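Local coordinates for protein PfkB (Polaromonas sp. JS666, PDB 4DU5) that probably transfers phosphate from ATP to a sugar or related carbohydrate, as a member of the pfkB family of carbohydrate kinases, at residues A92-A95 and D100-H103; A148-A153 and R174-L179. All coordinates share one frame; numbering follows the deposited sequence.

Interaction 1. Residues A92-A95 and D100-H103; sequences AAMA and DCSH
Cys101 carries the apolar contact by itself from its side, its SG meeting the last turn of the helix at Met94 and Ala95. SG lies 3.9 Å from CB of Met94 and 4.0 Å from the backbone N of Ala95, while CB of Ala95 stands 4.4 Å from the same sulfur and grazes it. The torsion of Cys101 (chi1 -71°) sets SG anti to the carbonyl carbon, and this swings the thiol toward the helix. Met94, a selenomethionine, offers only its root: the chain bends at chi2 and chi3 and carries SE and CE away from Cys101. These are van der Waals contacts, and the buried surface is small, 96 Å² over both sides.

The polar interactions stay within 100-103. OD1 of Asp100 accepts the backbone N of Ser102 at 3.0 Å, which defines an Asx turn where the chain turns a corner; the N-H meets the oxygen at a bent 136°, although the donor lies nearly in line with the carboxylate C-O bond. Ser102 OG lies very close to OD1 in the model, so a bond between them is doubtful.

The contact closes the beta-alpha-beta unit of strand 75-81, helix 85-95 and strand 100-106. Asp100 pairs through its backbone with Val75 and Trp77, and the side chain of Met94 packs against Thr62 and Ile66 of helix 60-70.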
ATOM      1  N   ALA A  92      13.830   4.038  10.723  1.00 31.38           N
ATOM      2  CA  ALA A  92      15.274   3.898  10.569  1.00 31.96           C
ATOM      3  C   ALA A  92      15.923   4.938   9.651  1.00 32.88           C
ATOM      4  O   ALA A  92      17.084   5.313   9.876  1.00 33.92           O
ATOM      5  CB  ALA A  92      15.631   2.486  10.101  1.00 31.28           C
ATOM      6  N   ALA A  93      15.225   5.390   8.606  1.00 33.15           N
ATOM      7  CA  ALA A  93      15.821   6.389   7.704  1.00 33.29           C
ATOM      8  C   ALA A  93      15.776   7.764   8.342  1.00 33.67           C
ATOM      9  O   ALA A  93      16.649   8.581   8.127  1.00 33.92           O
ATOM     10  CB  ALA A  93      15.152   6.398   6.353  1.00 32.73           C
HETATM   11  N   MSE A  94      14.761   7.997   9.157  1.00 34.60           N
HETATM   12  CA  MSE A  94      14.659   9.225   9.934  1.00 35.66           C
HETATM   13  C   MSE A  94      15.686   9.315  11.072  1.00 35.60           C
HETATM   14  O   MSE A  94      16.161  10.403  11.368  1.00 36.25           O
HETATM   15  CB  MSE A  94      13.253   9.359  10.489  1.00 35.84           C
HETATM   16  CG  MSE A  94      12.686  10.705  10.300  1.00 39.68           C
HETATM   17 SE   MSE A  94      12.710  11.306   8.439  1.00 50.26          SE
HETATM   18  CE  MSE A  94      11.890   9.757   7.545  1.00 46.68           C
ATOM     19  N   ALA A  95      16.022   8.182  11.690  1.00 35.14           N
ATOM     20  CA  ALA A  95      17.021   8.103  12.763  1.00 34.72           C
ATOM     21  C   ALA A  95      18.455   8.121  12.275  1.00 34.51           C
ATOM     22  O   ALA A  95      19.334   8.540  13.017  1.00 34.48           O
ATOM     23  CB  ALA A  95      16.809   6.851  13.613  1.00 35.02           C
ATOM     24  N   ASP A 100      15.807  12.960  16.629  1.00 34.35           N
ATOM     25  CA  ASP A 100      15.203  12.340  17.823  1.00 35.07           C
ATOM     26  C   ASP A 100      13.827  11.690  17.495  1.00 34.67           C
ATOM     27  O   ASP A 100      12.797  12.354  17.358  1.00 34.21           O
ATOM     28  CB  ASP A 100      15.148  13.355  18.992  1.00 35.07           C
ATOM     29  CG  ASP A 100      14.324  12.862  20.217  1.00 37.43           C
ATOM     30  OD1 ASP A 100      13.381  12.049  20.077  1.00 37.63           O
ATOM     31  OD2 ASP A 100      14.594  13.339  21.353  1.00 41.21           O
ATOM     32  N   CYS A 101      13.827  10.368  17.397  1.00 34.87           N
ATOM     33  CA  CYS A 101      12.602   9.622  17.084  1.00 35.45           C
ATOM     34  C   CYS A 101      11.819   9.029  18.294  1.00 34.63           C
ATOM     35  O   CYS A 101      10.822   8.328  18.129  1.00 35.64           O
ATOM     36  CB  CYS A 101      12.920   8.554  16.024  1.00 35.45           C
ATOM     37  SG  CYS A 101      13.267   9.263  14.363  1.00 37.89           S
ATOM     38  N   SER A 102      12.255   9.338  19.502  1.00 33.62           N
ATOM     39  CA  SER A 102      11.631   8.822  20.727  1.00 32.45           C
ATOM     40  C   SER A 102      10.119   9.019  20.778  1.00 31.93           C
ATOM     41  O   SER A 102       9.429   8.336  21.521  1.00 32.11           O
ATOM     42  CB  SER A 102      12.276   9.473  21.960  1.00 32.02           C
ATOM     43  OG  SER A 102      12.169  10.881  21.893  1.00 30.35           O
ATOM     44  N   HIS A 103       9.599   9.947  19.994  1.00 31.23           N
ATOM     45  CA  HIS A 103       8.170  10.218  20.052  1.00 30.45           C
ATOM     46  C   HIS A 103       7.449   9.782  18.807  1.00 30.24           C
ATOM     47  O   HIS A 103       6.337  10.245  18.518  1.00 29.55           O
ATOM     48  CB  HIS A 103       7.887  11.668  20.420  1.00 30.42           C
ATOM     49  CG  HIS A 103       8.163  11.964  21.858  1.00 29.16           C
ATOM     50  ND1 HIS A 103       7.172  12.318  22.748  1.00 27.40           N
ATOM     51  CD2 HIS A 103       9.310  11.894  22.575  1.00 27.15           C
ATOM     52  CE1 HIS A 103       7.699  12.467  23.952  1.00 26.60           C
ATOM     53  NE2 HIS A 103       8.998  12.239  23.870  1.00 27.63           N
TER

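Interaction 2. Residues A148-A153 and R174-L179; sequences AWLLSA and RKTMDL
Leu150 reaches Thr176 and Leu179 through an extended side chain: chi1 of -145° leads it toward the helix, and chi2 of -165° sets CD1 anti to CA, so that this methyl is the part that arrives. CD1 lies 3.9 Å from the backbone O of Thr176 and 4.2 Å from CB of Leu179, resting between positions one helical turn apart. It also passes 4.4 Å from OG1 of Thr176. The side chains of Leu150 and Leu179 cross obliquely, with CB of Leu179 as its point of closest approach. Leu151 adds a looser touch at the border, its CD1 standing 4.3 Å from O of Leu179. The contacts are van der Waals ones, methyl against methylene, hydroxyl or carbonyl oxygen, and together the segments bury 149 Å².

Helix 169-182 is the crossover of a right-handed beta-alpha-beta unit, running between the adjacent parallel strands 153-159 and 186-190 of the main sheet, as expected of the ribokinase-like fold of pfkB kinases. The inner side of the helix faces that sheet: Thr176 packs on Phe32 and Leu156, and Met177 on Leu156 and Ala158. Helix 147-150 precedes the first of these strands, and a type I beta turn from Leu150 to Ala153 makes the change of direction, with Ala153 N donating to Leu150 O at 3.0 Å. Ser152 OG bonds back to O of Trp149 at 2.8 Å, tilted 25° from the carbonyl plane.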
ATOM      1  N   ALA A 148       5.762  18.288  28.369  1.00 41.88           N
ATOM      2  CA  ALA A 148       7.134  18.520  28.847  1.00 41.55           C
ATOM      3  C   ALA A 148       8.166  18.421  27.721  1.00 41.01           C
ATOM      4  O   ALA A 148       9.154  19.198  27.693  1.00 41.64           O
ATOM      5  CB  ALA A 148       7.506  17.541  29.997  1.00 41.80           C
ATOM      6  N   TRP A 149       7.936  17.469  26.803  1.00 39.31           N
ATOM      7  CA  TRP A 149       8.896  17.142  25.736  1.00 37.03           C
ATOM      8  C   TRP A 149       8.976  18.246  24.679  1.00 36.77           C
ATOM      9  O   TRP A 149      10.061  18.583  24.193  1.00 36.61           O
ATOM     10  CB  TRP A 149       8.526  15.821  25.076  1.00 36.07           C
ATOM     11  CG  TRP A 149       9.404  15.455  23.959  1.00 32.49           C
ATOM     12  CD1 TRP A 149      10.704  15.046  24.039  1.00 31.41           C
ATOM     13  CD2 TRP A 149       9.066  15.452  22.580  1.00 29.54           C
ATOM     14  NE1 TRP A 149      11.206  14.804  22.788  1.00 31.15           N
ATOM     15  CE2 TRP A 149      10.217  15.047  21.868  1.00 30.51           C
ATOM     16  CE3 TRP A 149       7.908  15.756  21.871  1.00 30.56           C
ATOM     17  CZ2 TRP A 149      10.236  14.923  20.478  1.00 28.93           C
ATOM     18  CZ3 TRP A 149       7.925  15.645  20.472  1.00 30.05           C
ATOM     19  CH2 TRP A 149       9.082  15.235  19.799  1.00 30.17           C
ATOM     20  N   LEU A 150       7.811  18.762  24.324  1.00 35.87           N
ATOM     21  CA  LEU A 150       7.666  19.824  23.379  1.00 35.96           C
ATOM     22  C   LEU A 150       8.466  21.037  23.869  1.00 36.63           C
ATOM     23  O   LEU A 150       9.421  21.503  23.203  1.00 37.09           O
ATOM     24  CB  LEU A 150       6.191  20.189  23.336  1.00 36.05           C
ATOM     25  CG  LEU A 150       5.533  20.629  22.043  1.00 34.76           C
ATOM     26  CD1 LEU A 150       4.175  21.274  22.345  1.00 31.78           C
ATOM     27  CD2 LEU A 150       6.460  21.558  21.302  1.00 34.18           C
ATOM     28  N   LEU A 151       8.074  21.526  25.047  1.00 36.32           N
ATOM     29  CA  LEU A 151       8.688  22.663  25.698  1.00 35.68           C
ATOM     30  C   LEU A 151      10.207  22.542  25.852  1.00 35.46           C
ATOM     31  O   LEU A 151      10.869  23.518  26.180  1.00 36.00           O
ATOM     32  CB  LEU A 151       8.023  22.862  27.050  1.00 35.74           C
ATOM     33  CG  LEU A 151       6.722  23.695  27.148  1.00 37.44           C
ATOM     34  CD1 LEU A 151       5.825  23.685  25.899  1.00 36.74           C
ATOM     35  CD2 LEU A 151       5.919  23.277  28.399  1.00 38.32           C
ATOM     36  N   SER A 152      10.769  21.366  25.591  1.00 34.63           N
ATOM     37  CA  SER A 152      12.197  21.160  25.805  1.00 34.01           C
ATOM     38  C   SER A 152      13.016  21.477  24.547  1.00 34.20           C
ATOM     39  O   SER A 152      14.247  21.244  24.493  1.00 34.79           O
ATOM     40  CB  SER A 152      12.469  19.729  26.311  1.00 34.07           C
ATOM     41  OG  SER A 152      12.677  18.796  25.268  1.00 31.76           O
ATOM     42  N   ALA A 153      12.329  21.975  23.525  1.00 33.18           N
ATOM     43  CA  ALA A 153      12.980  22.366  22.264  1.00 32.36           C
ATOM     44  C   ALA A 153      12.832  23.868  22.158  1.00 31.24           C
ATOM     45  O   ALA A 153      11.898  24.445  22.741  1.00 31.81           O
ATOM     46  CB  ALA A 153      12.303  21.644  21.039  1.00 32.37           C
ATOM     47  N   ARG A 174      -3.232  23.237  16.195  1.00 42.62           N
ATOM     48  CA  ARG A 174      -3.704  24.319  17.054  1.00 43.39           C
ATOM     49  C   ARG A 174      -3.139  24.282  18.468  1.00 44.27           C
ATOM     50  O   ARG A 174      -2.573  25.276  18.920  1.00 44.95           O
ATOM     51  CB  ARG A 174      -5.231  24.334  17.113  1.00 43.47           C
ATOM     52  CG  ARG A 174      -5.865  24.483  15.766  1.00 44.47           C
ATOM     53  CD  ARG A 174      -6.906  25.575  15.776  1.00 47.81           C
ATOM     54  NE  ARG A 174      -8.221  25.088  16.189  1.00 50.41           N
ATOM     55  CZ  ARG A 174      -9.146  24.616  15.356  1.00 50.30           C
ATOM     56  NH1 ARG A 174      -8.915  24.557  14.052  1.00 48.54           N
ATOM     57  NH2 ARG A 174     -10.308  24.192  15.833  1.00 52.07           N
ATOM     58  N   LYS A 175      -3.277  23.153  19.159  1.00 44.94           N
ATOM     59  CA  LYS A 175      -2.839  23.061  20.548  1.00 46.38           C
ATOM     60  C   LYS A 175      -1.320  23.050  20.687  1.00 46.32           C
ATOM     61  O   LYS A 175      -0.750  23.642  21.610  1.00 46.52           O
ATOM     62  CB  LYS A 175      -3.420  21.813  21.226  1.00 47.03           C
ATOM     63  CG  LYS A 175      -3.783  22.036  22.694  1.00 49.03           C
ATOM     64  CD  LYS A 175      -5.271  22.518  22.836  1.00 53.43           C
ATOM     65  CE  LYS A 175      -5.495  23.427  24.075  1.00 54.56           C
ATOM     66  NZ  LYS A 175      -4.587  23.047  25.213  1.00 55.62           N
ATOM     67  N   THR A 176      -0.673  22.338  19.778  1.00 46.36           N
ATOM     68  CA  THR A 176       0.792  22.316  19.693  1.00 46.53           C
ATOM     69  C   THR A 176       1.387  23.744  19.637  1.00 46.34           C
ATOM     70  O   THR A 176       2.304  24.076  20.387  1.00 46.29           O
ATOM     71  CB  THR A 176       1.228  21.420  18.491  1.00 46.27           C
ATOM     72  OG1 THR A 176       1.558  20.114  18.989  1.00 46.76           O
ATOM     73  CG2 THR A 176       2.408  21.962  17.800  1.00 46.44           C
HETATM   74  N   MSE A 177       0.829  24.589  18.770  1.00 45.99           N
HETATM   75  CA  MSE A 177       1.276  25.966  18.632  1.00 45.78           C
HETATM   76  C   MSE A 177       1.006  26.795  19.896  1.00 45.98           C
HETATM   77  O   MSE A 177       1.957  27.321  20.486  1.00 45.50           O
HETATM   78  CB  MSE A 177       0.683  26.590  17.370  1.00 45.30           C
HETATM   79  CG  MSE A 177       1.335  26.038  16.103  1.00 45.83           C
HETATM   80 SE   MSE A 177       0.343  26.241  14.392  1.00 48.05          SE
HETATM   81  CE  MSE A 177       0.568  24.432  13.706  1.00 46.47           C
ATOM     82  N   ASP A 178      -0.272  26.867  20.311  1.00 46.30           N
ATOM     83  CA  ASP A 178      -0.725  27.512  21.560  1.00 46.43           C
ATOM     84  C   ASP A 178       0.251  27.299  22.708  1.00 46.45           C
ATOM     85  O   ASP A 178       0.678  28.246  23.377  1.00 46.40           O
ATOM     86  CB  ASP A 178      -2.109  26.983  21.972  1.00 46.57           C
ATOM     87  CG  ASP A 178      -3.261  27.596  21.157  1.00 48.55           C
ATOM     88  OD1 ASP A 178      -3.041  28.555  20.399  1.00 51.61           O
ATOM     89  OD2 ASP A 178      -4.412  27.129  21.269  1.00 50.62           O
ATOM     90  N   LEU A 179       0.614  26.042  22.908  1.00 46.59           N
ATOM     91  CA  LEU A 179       1.430  25.629  24.020  1.00 47.14           C
ATOM     92  C   LEU A 179       2.786  26.305  23.920  1.00 47.99           C
ATOM     93  O   LEU A 179       3.253  26.955  24.863  1.00 48.66           O
ATOM     94  CB  LEU A 179       1.581  24.110  23.954  1.00 46.91           C
ATOM     95  CG  LEU A 179       1.220  23.121  25.075  1.00 46.22           C
ATOM     96  CD1 LEU A 179       0.550  23.737  26.299  1.00 44.92           C
ATOM     97  CD2 LEU A 179       0.352  22.031  24.457  1.00 43.99           C
TER

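Both interactions are partly buried and lie beside the main sheet, about 19 Å apart between centres. Interaction 1 belongs to strand 100-106, outermost in the sheet, and one of its three touching residues is exposed; interaction 2 flanks strand 153-159, which has parallel neighbours on both sides, and none of its four touching residues is exposed. A thiol at a helix end makes the first contact, leucine methyls on a helix flank the second. In 92-95 and 100-103 the joined elements follow each other closely, whereas 20 residues separate 148-153 from 174-179. The stacked rings of His103 and Trp149 join segment 100-103 to segment 148-153, through residues that stand outside both contacts.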